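Local coordinates for carbohydrate esterase family 2 (CE2) (Chaetomium olivicolor, PDB 4XVH), which is a putative acetyl xylan esterase that probably removes acetyl groups from xylan, joining an SGNH-type hydrolase domain to a beta-sandwich carbohydrate-binding domain, at residues G93-T96 / H100-P103; R3-V8 / V78-S83; Y185-Y188 / A193-S196; L259-P264 / Q270-T275. All coordinates share one frame; numbering follows the deposited sequence.

Contact 1 (G93-T96 / H100-P103); sequences GNIT and HFVP
Ile95 meets the far end of the Phe101 ring in two ways, through its side chain and through its backbone. The methyl CG2 touches ring atom CZ at 3.7 Å, and the two side chains cross at about a right angle. With CG1 set opposite the carbonyl carbon (chi1 -56°), the longer branch of Ile95 leads off, and the short methyl is the one left facing the ring. The carbonyl of the same residue brings its oxygen to the ring edge, near the ring plane, where Ile95 O lies 3.3 Å from Phe101 CZ. One residue on, the amide N of Thr96 also sits at that edge, in plane, while Thr96 CB points away, against Thr32 of strand 31-40. Phe101 thus reaches from strand 100-102, which pairs in one sheet of the jelly roll, to strand 88-97, which belongs to the other. Cut back to an alanine, Phe101 would no longer carry a ring across, and the Ile95 methyl and carbonyl would probably be left without their neighbour. The chemistry is a small, partly exposed apolar touch, supplemented by the weakly positive C-H rim of an aromatic ring turned toward a carbonyl oxygen.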
loop_
_atom_site.group_PDB
_atom_site.type_symbol
_atom_site.label_atom_id
_atom_site.label_comp_id
_atom_site.label_asym_id
_atom_site.label_seq_id
_atom_site.Cartn_x
_atom_site.Cartn_y
_atom_site.Cartn_z
ATOM N N GLY A 93 -12.684 -17.491 -3.880
ATOM C CA GLY A 93 -13.898 -18.294 -3.880
ATOM C C GLY A 93 -14.480 -18.397 -2.474
ATOM O O GLY A 93 -14.517 -17.405 -1.735
ATOM N N ASN A 94 -14.931 -19.587 -2.092
ATOM C CA ASN A 94 -15.445 -19.778 -0.745
ATOM C C ASN A 94 -14.414 -20.328 0.242
ATOM O O ASN A 94 -13.493 -21.045 -0.132
ATOM C CB ASN A 94 -16.659 -20.681 -0.791
ATOM C CG ASN A 94 -17.826 -20.024 -1.502
ATOM O OD1 ASN A 94 -18.096 -18.837 -1.313
ATOM N ND2 ASN A 94 -18.564 -20.821 -2.290
ATOM N N ILE A 95 -14.583 -19.960 1.506
ATOM C CA ILE A 95 -13.694 -20.400 2.558
ATOM C C ILE A 95 -14.346 -21.507 3.350
ATOM O O ILE A 95 -15.492 -21.368 3.777
ATOM C CB ILE A 95 -13.320 -19.249 3.480
ATOM C CG1 ILE A 95 -12.718 -18.121 2.624
ATOM C CG2 ILE A 95 -12.374 -19.756 4.580
ATOM C CD1 ILE A 95 -12.065 -16.987 3.390
ATOM N N THR A 96 -13.622 -22.611 3.531
ATOM C CA THR A 96 -14.189 -23.792 4.187
ATOM C C THR A 96 -13.279 -24.260 5.322
ATOM O O THR A 96 -12.118 -23.899 5.365
ATOM C CB THR A 96 -14.386 -24.949 3.201
ATOM O OG1 THR A 96 -13.123 -25.280 2.613
ATOM C CG2 THR A 96 -15.372 -24.572 2.104
ATOM N N HIS A 100 -15.625 -25.884 12.315
ATOM C CA HIS A 100 -16.492 -24.748 12.035
ATOM C C HIS A 100 -15.838 -23.400 12.333
ATOM O O HIS A 100 -14.846 -23.308 13.071
ATOM C CB HIS A 100 -17.808 -24.874 12.803
ATOM C CG HIS A 100 -17.646 -24.922 14.286
ATOM N ND1 HIS A 100 -17.534 -26.106 14.978
ATOM C CD2 HIS A 100 -17.574 -23.934 15.211
ATOM C CE1 HIS A 100 -17.412 -25.847 16.270
ATOM N NE2 HIS A 100 -17.436 -24.538 16.439
ATOM N N PHE A 101 -16.403 -22.354 11.732
ATOM C CA PHE A 101 -15.920 -20.994 11.932
ATOM C C PHE A 101 -16.320 -20.471 13.300
ATOM O O PHE A 101 -17.386 -20.779 13.799
ATOM C CB PHE A 101 -16.439 -20.093 10.823
ATOM C CG PHE A 101 -15.882 -20.450 9.474
ATOM C CD1 PHE A 101 -14.553 -20.162 9.162
ATOM C CD2 PHE A 101 -16.667 -21.096 8.530
ATOM C CE1 PHE A 101 -14.012 -20.520 7.935
ATOM C CE2 PHE A 101 -16.142 -21.443 7.290
ATOM C CZ PHE A 101 -14.806 -21.154 6.994
ATOM N N VAL A 102 -15.430 -19.728 13.932
ATOM C CA VAL A 102 -15.709 -19.188 15.244
ATOM C C VAL A 102 -15.467 -17.697 15.147
ATOM O O VAL A 102 -14.846 -17.251 14.200
ATOM C CB VAL A 102 -14.844 -19.855 16.340
ATOM C CG1 VAL A 102 -15.209 -21.347 16.467
ATOM C CG2 VAL A 102 -13.355 -19.658 16.058
ATOM N N PRO A 103 -16.003 -16.916 16.091
ATOM C CA PRO A 103 -15.892 -15.459 15.974
ATOM C C PRO A 103 -14.457 -14.943 15.925
ATOM O O PRO A 103 -13.577 -15.439 16.642
ATOM C CB PRO A 103 -16.603 -14.958 17.235
ATOM C CG PRO A 103 -17.614 -16.002 17.510
ATOM C CD PRO A 103 -16.955 -17.305 17.150
#

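Contact 2 (R3-V8 / V78-S83); sequences RYLGRV and VLRRRS
The guanidinium group of Arg80 carries the side chain of Leu5 on one of its faces. Leu5 CD1 stands 3.7 Å above the plane, over its centre, and Leu5 CB rests on the same group at 3.7 Å from Arg80 NH1. Rim atom NH1 is hydrogen-bonded to the carbonyl oxygen of Gly19, a bond that would limit rotation of the flat group under the leucine. A second arginine flanks the same side chain: the other methyl, Leu5 CD2, lies over a face of the Arg3 guanidinium, offset toward its rim. Leucine is therefore flanked by two like charges, whose NH2 atoms, Arg3 NH2 and Arg80 NH2, remain 6.2 Å apart; any repulsion between them is probably eased by the salt bridge from Arg3 to Asp155.

Arg80 reaches Leu5 with a chain stretched from CG to NE, its CG lying opposite the carbonyl carbon (chi1 -83°), and the two side chains cross at about a right angle. Val78, two residues earlier on the same strand, adds an apolar touch, its CG1 lying 3.9 Å from Leu5 CD1.

Strands 3-5 and 73-81 are not direct partners. Both pair with strand 21-28, Leu5 bonding to Gly21 and Leu79 to Val22, so their short segments run in similar directions, 30° apart, with axes 8.5 Å from each other. The contact spans that intervening strand within the jelly-roll sheet, and Arg80 continues from it onto Tyr156 of strand 155-160, an outermost strand of the parallel sheet in the hydrolase domain.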
loop_
_atom_site.group_PDB
_atom_site.type_symbol
_atom_site.label_atom_id
_atom_site.label_comp_id
_atom_site.label_asym_id
_atom_site.label_seq_id
_atom_site.Cartn_x
_atom_site.Cartn_y
_atom_site.Cartn_z
ATOM N N ARG A 3 -13.751 -11.752 7.504
ATOM C CA ARG A 3 -13.777 -10.350 7.138
ATOM C C ARG A 3 -12.688 -10.030 6.138
ATOM O O ARG A 3 -11.576 -10.591 6.166
ATOM C CB ARG A 3 -13.731 -9.451 8.374
ATOM C CG ARG A 3 -12.427 -9.119 8.969
ATOM C CD ARG A 3 -12.683 -8.188 10.200
ATOM N NE ARG A 3 -11.447 -7.972 10.944
ATOM C CZ ARG A 3 -10.632 -6.939 10.767
ATOM N NH1 ARG A 3 -10.926 -5.975 9.897
ATOM N NH2 ARG A 3 -9.517 -6.872 11.478
ATOM N N TYR A 4 -13.069 -9.188 5.189
ATOM C CA TYR A 4 -12.162 -8.754 4.145
ATOM C C TYR A 4 -11.297 -7.608 4.637
ATOM O O TYR A 4 -11.780 -6.695 5.312
ATOM C CB TYR A 4 -12.942 -8.361 2.907
ATOM C CG TYR A 4 -13.498 -9.591 2.250
ATOM C CD1 TYR A 4 -14.680 -10.152 2.717
ATOM C CD2 TYR A 4 -12.806 -10.241 1.214
ATOM C CE1 TYR A 4 -15.201 -11.288 2.159
ATOM C CE2 TYR A 4 -13.321 -11.398 0.642
ATOM C CZ TYR A 4 -14.525 -11.915 1.127
ATOM O OH TYR A 4 -15.106 -13.052 0.600
ATOM N N LEU A 5 -10.028 -7.672 4.261
ATOM C CA LEU A 5 -9.046 -6.681 4.633
ATOM C C LEU A 5 -8.732 -5.770 3.453
ATOM O O LEU A 5 -8.514 -6.252 2.341
ATOM C CB LEU A 5 -7.773 -7.380 5.112
ATOM C CG LEU A 5 -8.035 -8.404 6.216
ATOM C CD1 LEU A 5 -6.759 -9.169 6.614
ATOM C CD2 LEU A 5 -8.624 -7.683 7.417
ATOM N N GLY A 6 -8.717 -4.462 3.694
ATOM C CA GLY A 6 -8.386 -3.525 2.636
ATOM C C GLY A 6 -9.572 -3.283 1.716
ATOM O O GLY A 6 -10.697 -3.717 2.003
ATOM N N ARG A 7 -9.318 -2.612 0.592
ATOM C CA ARG A 7 -10.381 -2.240 -0.309
ATOM C C ARG A 7 -10.644 -3.401 -1.271
ATOM O O ARG A 7 -9.848 -3.641 -2.183
ATOM C CB ARG A 7 -10.013 -0.961 -1.065
ATOM C CG ARG A 7 -11.109 -0.425 -1.995
ATOM C CD ARG A 7 -10.599 0.771 -2.787
ATOM N NE ARG A 7 -10.417 1.954 -1.946
ATOM C CZ ARG A 7 -10.236 3.173 -2.450
ATOM N NH1 ARG A 7 -10.208 3.319 -3.785
ATOM N NH2 ARG A 7 -10.107 4.241 -1.648
ATOM N N VAL A 8 -11.731 -4.145 -1.033
ATOM C CA VAL A 8 -12.057 -5.318 -1.850
ATOM C C VAL A 8 -13.488 -5.213 -2.340
ATOM O O VAL A 8 -14.411 -5.109 -1.547
ATOM C CB VAL A 8 -11.864 -6.631 -1.080
ATOM C CG1 VAL A 8 -12.294 -7.867 -1.925
ATOM C CG2 VAL A 8 -10.384 -6.771 -0.643
ATOM N N VAL A 78 -4.900 -15.201 8.891
ATOM C CA VAL A 78 -4.850 -13.902 8.203
ATOM C C VAL A 78 -4.069 -14.057 6.908
ATOM O O VAL A 78 -2.912 -14.500 6.916
ATOM C CB VAL A 78 -4.208 -12.811 9.078
ATOM C CG1 VAL A 78 -4.060 -11.473 8.300
ATOM C CG2 VAL A 78 -5.041 -12.599 10.331
ATOM N N LEU A 79 -4.729 -13.757 5.798
ATOM C CA LEU A 79 -4.111 -13.747 4.475
ATOM C C LEU A 79 -3.965 -12.330 3.967
ATOM O O LEU A 79 -4.966 -11.592 3.917
ATOM C CB LEU A 79 -4.979 -14.535 3.476
ATOM C CG LEU A 79 -4.512 -14.570 2.014
ATOM C CD1 LEU A 79 -3.356 -15.541 1.907
ATOM C CD2 LEU A 79 -5.639 -15.004 1.057
ATOM N N ARG A 80 -2.765 -11.958 3.533
ATOM C CA ARG A 80 -2.582 -10.651 2.932
ATOM C C ARG A 80 -1.728 -10.659 1.670
ATOM O O ARG A 80 -0.689 -11.327 1.636
ATOM C CB ARG A 80 -1.972 -9.716 3.943
ATOM C CG ARG A 80 -3.031 -9.127 4.870
ATOM C CD ARG A 80 -2.372 -8.163 5.731
ATOM N NE ARG A 80 -3.196 -7.590 6.798
ATOM C CZ ARG A 80 -4.068 -6.595 6.649
ATOM N NH1 ARG A 80 -4.349 -6.117 5.447
ATOM N NH2 ARG A 80 -4.690 -6.105 7.710
ATOM N N ARG A 81 -2.169 -9.966 0.639
ATOM C CA ARG A 81 -1.435 -9.830 -0.585
ATOM C C ARG A 81 -0.153 -9.059 -0.353
ATOM O O ARG A 81 -0.173 -7.998 0.150
ATOM C CB ARG A 81 -2.232 -9.040 -1.601
ATOM C CG ARG A 81 -2.703 -9.776 -2.810
ATOM C CD ARG A 81 -3.686 -8.937 -3.573
ATOM N NE ARG A 81 -3.232 -8.208 -4.730
ATOM C CZ ARG A 81 -2.687 -8.736 -5.799
ATOM N NH1 ARG A 81 -2.377 -9.991 -5.820
ATOM N NH2 ARG A 81 -2.390 -7.989 -6.808
ATOM N N ARG A 82 0.933 -9.588 -0.843
ATOM C CA ARG A 82 2.222 -8.904 -0.788
ATOM C C ARG A 82 2.416 -7.972 -1.995
ATOM O O ARG A 82 3.187 -7.004 -1.925
ATOM C CB ARG A 82 3.368 -9.938 -0.800
ATOM C CG ARG A 82 3.430 -10.846 0.417
ATOM C CD ARG A 82 4.173 -12.123 0.102
ATOM N NE ARG A 82 5.556 -11.918 -0.330
ATOM C CZ ARG A 82 6.598 -11.757 0.501
ATOM N NH1 ARG A 82 6.435 -11.782 1.824
ATOM N NH2 ARG A 82 7.832 -11.606 0.006
ATOM N N SER A 83 1.763 -8.321 -3.112
ATOM C CA SER A 83 2.085 -7.761 -4.419
ATOM C C SER A 83 0.979 -6.880 -4.980
ATOM O O SER A 83 -0.019 -6.605 -4.297
ATOM C CB SER A 83 2.396 -8.896 -5.419
ATOM O OG SER A 83 1.312 -9.811 -5.495
#

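Contact 3 (Y185-Y188 / A193-S196); sequences YTRY and ADGS
A type II beta turn, Ala193 to Ser196, folds back against residues Thr186 to Tyr188 within the long loop between helix 181-184 and strand 207-211. Gly195 takes the positive phi (70°) expected at the third position of such a turn, and its amide points out of the turn toward Thr186: Gly195 N donates to Thr186 OG1 at 3.0 Å. That hydroxyl is also hydrogen-bonded to Gln183 O, which ties the turn to the end of the helix.

Ser196 closes the turn twice over. Its N and OG both donate to Ala193 O, the OG at 2.7 Å and in the carbonyl plane. The same hydroxyl accepts from the backbone of the facing segment, Tyr188 N to Ser196 OG, at 2.9 Å and nearly straight (167°), so one serine oxygen fastens both the turn and its neighbour.

Arg187 lies alongside Asp194, pointing the same way, its chain extended from CG to NE. It grips the carboxylate side-on, NE and NH2 both reaching the single oxygen OD1 from the same face of the carboxylate plane. NE meets Asp194 OD1 at 2.9 Å and NH2 meets it at 3.1 Å, and the oxygen lies almost in the guanidinium plane. Gln183 NE2 is a further donor to this oxygen. With a leucine in place of Arg187, Asp194 would probably lose its cationic mate and the turn would be less firmly held.

This is a type II turn with glycine at its third position, held to the preceding chain by side-chain bonds, in a surface loop of the SGNH-type hydrolase domain.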
loop_
_atom_site.group_PDB
_atom_site.type_symbol
_atom_site.label_atom_id
_atom_site.label_comp_id
_atom_site.label_asym_id
_atom_site.label_seq_id
_atom_site.Cartn_x
_atom_site.Cartn_y
_atom_site.Cartn_z
ATOM N N TYR A 185 -7.492 6.009 -7.308
ATOM C CA TYR A 185 -8.114 6.041 -5.982
ATOM C C TYR A 185 -9.658 6.068 -6.006
ATOM O O TYR A 185 -10.295 5.834 -4.960
ATOM C CB TYR A 185 -7.592 7.240 -5.193
ATOM C CG TYR A 185 -7.944 7.274 -3.713
ATOM C CD1 TYR A 185 -7.331 6.403 -2.800
ATOM C CD2 TYR A 185 -8.855 8.194 -3.230
ATOM C CE1 TYR A 185 -7.640 6.459 -1.445
ATOM C CE2 TYR A 185 -9.162 8.251 -1.903
ATOM C CZ TYR A 185 -8.573 7.394 -1.013
ATOM O OH TYR A 185 -8.892 7.502 0.326
ATOM N N THR A 186 -10.266 6.315 -7.169
ATOM C CA THR A 186 -11.741 6.280 -7.245
ATOM C C THR A 186 -12.284 4.888 -7.563
ATOM O O THR A 186 -13.504 4.681 -7.612
ATOM C CB THR A 186 -12.323 7.232 -8.319
ATOM O OG1 THR A 186 -11.969 6.764 -9.623
ATOM C CG2 THR A 186 -11.823 8.668 -8.134
ATOM N N ARG A 187 -11.386 3.936 -7.790
ATOM C CA ARG A 187 -11.803 2.616 -8.259
ATOM C C ARG A 187 -11.930 1.636 -7.117
ATOM O O ARG A 187 -11.183 1.746 -6.168
ATOM C CB ARG A 187 -10.781 2.075 -9.291
ATOM C CG ARG A 187 -10.675 2.922 -10.555
ATOM C CD ARG A 187 -9.584 2.359 -11.463
ATOM N NE ARG A 187 -9.579 3.039 -12.754
ATOM C CZ ARG A 187 -8.846 2.638 -13.783
ATOM N NH1 ARG A 187 -8.072 1.561 -13.666
ATOM N NH2 ARG A 187 -8.892 3.312 -14.922
ATOM N N TYR A 188 -12.833 0.659 -7.220
ATOM C CA TYR A 188 -12.955 -0.343 -6.163
ATOM C C TYR A 188 -11.734 -1.248 -6.220
ATOM O O TYR A 188 -10.810 -1.096 -5.428
ATOM C CB TYR A 188 -14.222 -1.208 -6.288
ATOM C CG TYR A 188 -14.812 -1.508 -4.910
ATOM C CD1 TYR A 188 -16.165 -1.319 -4.636
ATOM C CD2 TYR A 188 -13.958 -1.797 -3.836
ATOM C CE1 TYR A 188 -16.680 -1.558 -3.361
ATOM C CE2 TYR A 188 -14.450 -2.016 -2.565
ATOM C CZ TYR A 188 -15.810 -1.905 -2.335
ATOM O OH TYR A 188 -16.253 -2.113 -1.049
ATOM N N ALA A 193 -14.068 0.069 -12.953
ATOM C CA ALA A 193 -14.418 1.354 -13.569
ATOM C C ALA A 193 -14.029 2.522 -12.678
ATOM O O ALA A 193 -14.057 2.417 -11.446
ATOM C CB ALA A 193 -15.886 1.412 -13.870
ATOM N N ASP A 194 -13.675 3.634 -13.314
ATOM C CA ASP A 194 -13.535 4.903 -12.617
ATOM C C ASP A 194 -14.777 5.181 -11.797
ATOM O O ASP A 194 -15.898 4.899 -12.226
ATOM C CB ASP A 194 -13.285 6.033 -13.604
ATOM C CG ASP A 194 -12.014 5.825 -14.406
ATOM O OD1 ASP A 194 -11.054 5.250 -13.861
ATOM O OD2 ASP A 194 -11.978 6.226 -15.576
ATOM N N GLY A 195 -14.568 5.693 -10.592
ATOM C CA GLY A 195 -15.669 5.982 -9.696
ATOM C C GLY A 195 -16.406 4.781 -9.115
ATOM O O GLY A 195 -17.469 4.953 -8.510
ATOM N N SER A 196 -15.861 3.576 -9.261
ATOM C CA SER A 196 -16.584 2.400 -8.783
ATOM C C SER A 196 -16.457 2.190 -7.267
ATOM O O SER A 196 -17.206 1.416 -6.720
ATOM C CB SER A 196 -16.134 1.120 -9.521
ATOM O OG SER A 196 -14.736 0.862 -9.385
#

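Contact 4 (L259-P264 / Q270-T275); sequences LSDTWP and QKTTQT
A single residue, Thr272 in the first turn of helix 270-285, faces both oxygens of the Asp261 carboxylate. Asp261 OD1 receives Thr272 N on its syn lone pair at 2.8 Å, almost straight (174°), while OD2 faces the hydroxyl, Thr272 OG1, at a distance so short, 2.5 Å, that its exact length is doubtful. The loop supplying the aspartate is an ST turn and ST motif: Ser260 OG accepts from the amides of Thr262 and Trp263, curling the chain. The preceding carbonyl also reaches the helix, since Lys271 N donates to Ser260 O at 3.1 Å; the N-H comes from well above the carbonyl plane (69° out of it). Helix amides that lack partners within the helix are thereby met from the loop, and the negative charge near this end would probably interact favourably with the helix dipole.

Two waters join the same segments: one links Ser260 N, Trp263 O and Gln270 OE1, and a second joins Trp263 O to Gln270 N. The Lys271 ammonium is directed to Ser256 O and Trp294 O, and Gln274 OE1 to Ser256 N, so these polar ends are bound elsewhere. Leu259 fits between the two glutamines, its CD2 near Gln270 and CD1 near Gln274, at about a right angle to each. After a cis peptide bond, the Pro264 ring crosses the Gln270 side chain with Pro264 CD 3.6 Å from Gln270 CD.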
loop_
_atom_site.group_PDB
_atom_site.type_symbol
_atom_site.label_atom_id
_atom_site.label_comp_id
_atom_site.label_asym_id
_atom_site.label_seq_id
_atom_site.Cartn_x
_atom_site.Cartn_y
_atom_site.Cartn_z
ATOM N N LEU A 259 14.437 10.143 -3.795
ATOM C CA LEU A 259 14.930 11.380 -4.415
ATOM C C LEU A 259 16.085 11.935 -3.600
ATOM O O LEU A 259 16.121 11.764 -2.374
ATOM C CB LEU A 259 13.821 12.425 -4.533
ATOM C CG LEU A 259 12.655 12.013 -5.435
ATOM C CD1 LEU A 259 11.623 13.134 -5.501
ATOM C CD2 LEU A 259 13.171 11.663 -6.827
ATOM N N SER A 260 17.029 12.590 -4.274
ATOM C CA SER A 260 18.158 13.217 -3.595
ATOM C C SER A 260 18.366 14.614 -4.151
ATOM O O SER A 260 17.669 15.013 -5.098
ATOM C CB SER A 260 19.434 12.391 -3.765
ATOM O OG SER A 260 19.907 12.521 -5.079
ATOM N N ASP A 261 19.329 15.338 -3.574
ATOM C CA ASP A 261 19.748 16.627 -4.115
ATOM C C ASP A 261 21.004 16.495 -4.957
ATOM O O ASP A 261 21.586 17.498 -5.354
ATOM C CB ASP A 261 19.980 17.641 -2.986
ATOM C CG ASP A 261 18.684 18.106 -2.371
ATOM O OD1 ASP A 261 17.638 17.982 -3.044
ATOM O OD2 ASP A 261 18.699 18.561 -1.214
ATOM N N THR A 262 21.439 15.265 -5.229
ATOM C CA THR A 262 22.643 15.088 -6.051
ATOM C C THR A 262 22.366 14.421 -7.389
ATOM O O THR A 262 23.187 14.479 -8.287
ATOM C CB THR A 262 23.704 14.279 -5.315
ATOM O OG1 THR A 262 23.197 12.975 -5.030
ATOM C CG2 THR A 262 24.041 14.960 -4.025
ATOM N N TRP A 263 21.205 13.794 -7.520
ATOM C CA TRP A 263 20.823 13.160 -8.771
ATOM C C TRP A 263 19.520 13.767 -9.263
ATOM O O TRP A 263 18.629 14.045 -8.457
ATOM C CB TRP A 263 20.645 11.643 -8.600
ATOM C CG TRP A 263 19.966 11.000 -9.799
ATOM C CD1 TRP A 263 18.606 10.890 -10.041
ATOM C CD2 TRP A 263 20.616 10.410 -10.921
ATOM N NE1 TRP A 263 18.388 10.270 -11.247
ATOM C CE2 TRP A 263 19.604 9.955 -11.804
ATOM C CE3 TRP A 263 21.953 10.213 -11.265
ATOM C CZ2 TRP A 263 19.896 9.313 -13.000
ATOM C CZ3 TRP A 263 22.243 9.574 -12.454
ATOM C CH2 TRP A 263 21.220 9.132 -13.312
ATOM N N PRO A 264 19.393 13.958 -10.589
ATOM C CA PRO A 264 20.413 13.740 -11.639
ATOM C C PRO A 264 21.557 14.743 -11.583
ATOM O O PRO A 264 22.680 14.448 -12.020
ATOM C CB PRO A 264 19.644 13.940 -12.950
ATOM C CG PRO A 264 18.199 13.939 -12.606
ATOM C CD PRO A 264 18.080 14.329 -11.150
ATOM N N GLN A 270 16.466 17.865 -6.329
ATOM C CA GLN A 270 15.126 17.296 -6.394
ATOM C C GLN A 270 14.461 17.068 -5.009
ATOM O O GLN A 270 13.258 17.360 -4.827
ATOM C CB GLN A 270 15.164 15.982 -7.188
ATOM C CG GLN A 270 15.463 16.177 -8.657
ATOM C CD GLN A 270 15.017 14.986 -9.471
ATOM O OE1 GLN A 270 15.024 13.837 -8.986
ATOM N NE2 GLN A 270 14.583 15.249 -10.695
ATOM N N LYS A 271 15.230 16.575 -4.038
ATOM C CA LYS A 271 14.672 16.237 -2.726
ATOM C C LYS A 271 14.244 17.483 -1.949
ATOM O O LYS A 271 13.169 17.540 -1.364
ATOM C CB LYS A 271 15.678 15.437 -1.909
ATOM C CG LYS A 271 15.182 14.985 -0.527
ATOM C CD LYS A 271 13.832 14.239 -0.584
ATOM C CE LYS A 271 13.517 13.546 0.759
ATOM N NZ LYS A 271 14.389 12.348 0.952
ATOM N N THR A 272 15.107 18.483 -1.930
ATOM C CA THR A 272 14.739 19.761 -1.313
ATOM C C THR A 272 13.558 20.395 -2.057
ATOM O O THR A 272 12.630 20.893 -1.436
ATOM C CB THR A 272 15.941 20.705 -1.295
ATOM O OG1 THR A 272 16.935 20.140 -0.428
ATOM C CG2 THR A 272 15.557 22.121 -0.807
ATOM N N THR A 273 13.586 20.372 -3.388
ATOM C CA THR A 273 12.490 20.939 -4.183
ATOM C C THR A 273 11.144 20.254 -3.838
ATOM O O THR A 273 10.130 20.937 -3.624
ATOM C CB THR A 273 12.768 20.817 -5.689
ATOM O OG1 THR A 273 13.973 21.530 -6.006
ATOM C CG2 THR A 273 11.631 21.423 -6.505
ATOM N N GLN A 274 11.138 18.916 -3.778
ATOM C CA GLN A 274 9.918 18.180 -3.409
ATOM C C GLN A 274 9.496 18.494 -1.987
ATOM O O GLN A 274 8.306 18.632 -1.698
ATOM C CB GLN A 274 10.094 16.665 -3.518
ATOM C CG GLN A 274 8.766 15.902 -3.307
ATOM C CD GLN A 274 8.957 14.464 -2.876
ATOM O OE1 GLN A 274 10.004 14.098 -2.324
ATOM N NE2 GLN A 274 7.936 13.624 -3.137
ATOM N N THR A 275 10.482 18.591 -1.103
ATOM C CA THR A 275 10.199 18.808 0.303
ATOM C C THR A 275 9.516 20.139 0.504
ATOM O O THR A 275 8.487 20.223 1.177
ATOM C CB THR A 275 11.475 18.730 1.131
ATOM O OG1 THR A 275 11.983 17.395 1.032
ATOM C CG2 THR A 275 11.194 19.079 2.591
HETATM O O HOH W 1 16.824 12.672 -7.219
HETATM O O HOH W 2 18.839 16.561 -7.473
#

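In the fold
Contacts 1 and 2 both lie in the jelly-roll domain, 16 Å apart between centres, and both reach the same six-strand sheet; contacts 3 and 4 belong to the hydrolase domain. The link between domains is direct: Arg7, in the loop after strand 3-5 of contact 2, donates from NH1 to Tyr185 O at 2.8 Å and to Arg187 O at 3.0 Å, joining contact 2 to contact 3. Contact 4 lies furthest from the others, about 17 Å between nearest atoms from contact 3 and centred 50 Å from contact 1. The polyether chain bound in the pocket lined by Ser118, Asn215 and His306 lies about 10 Å from the Leu259 side chain and about 13 Å from that of Arg187.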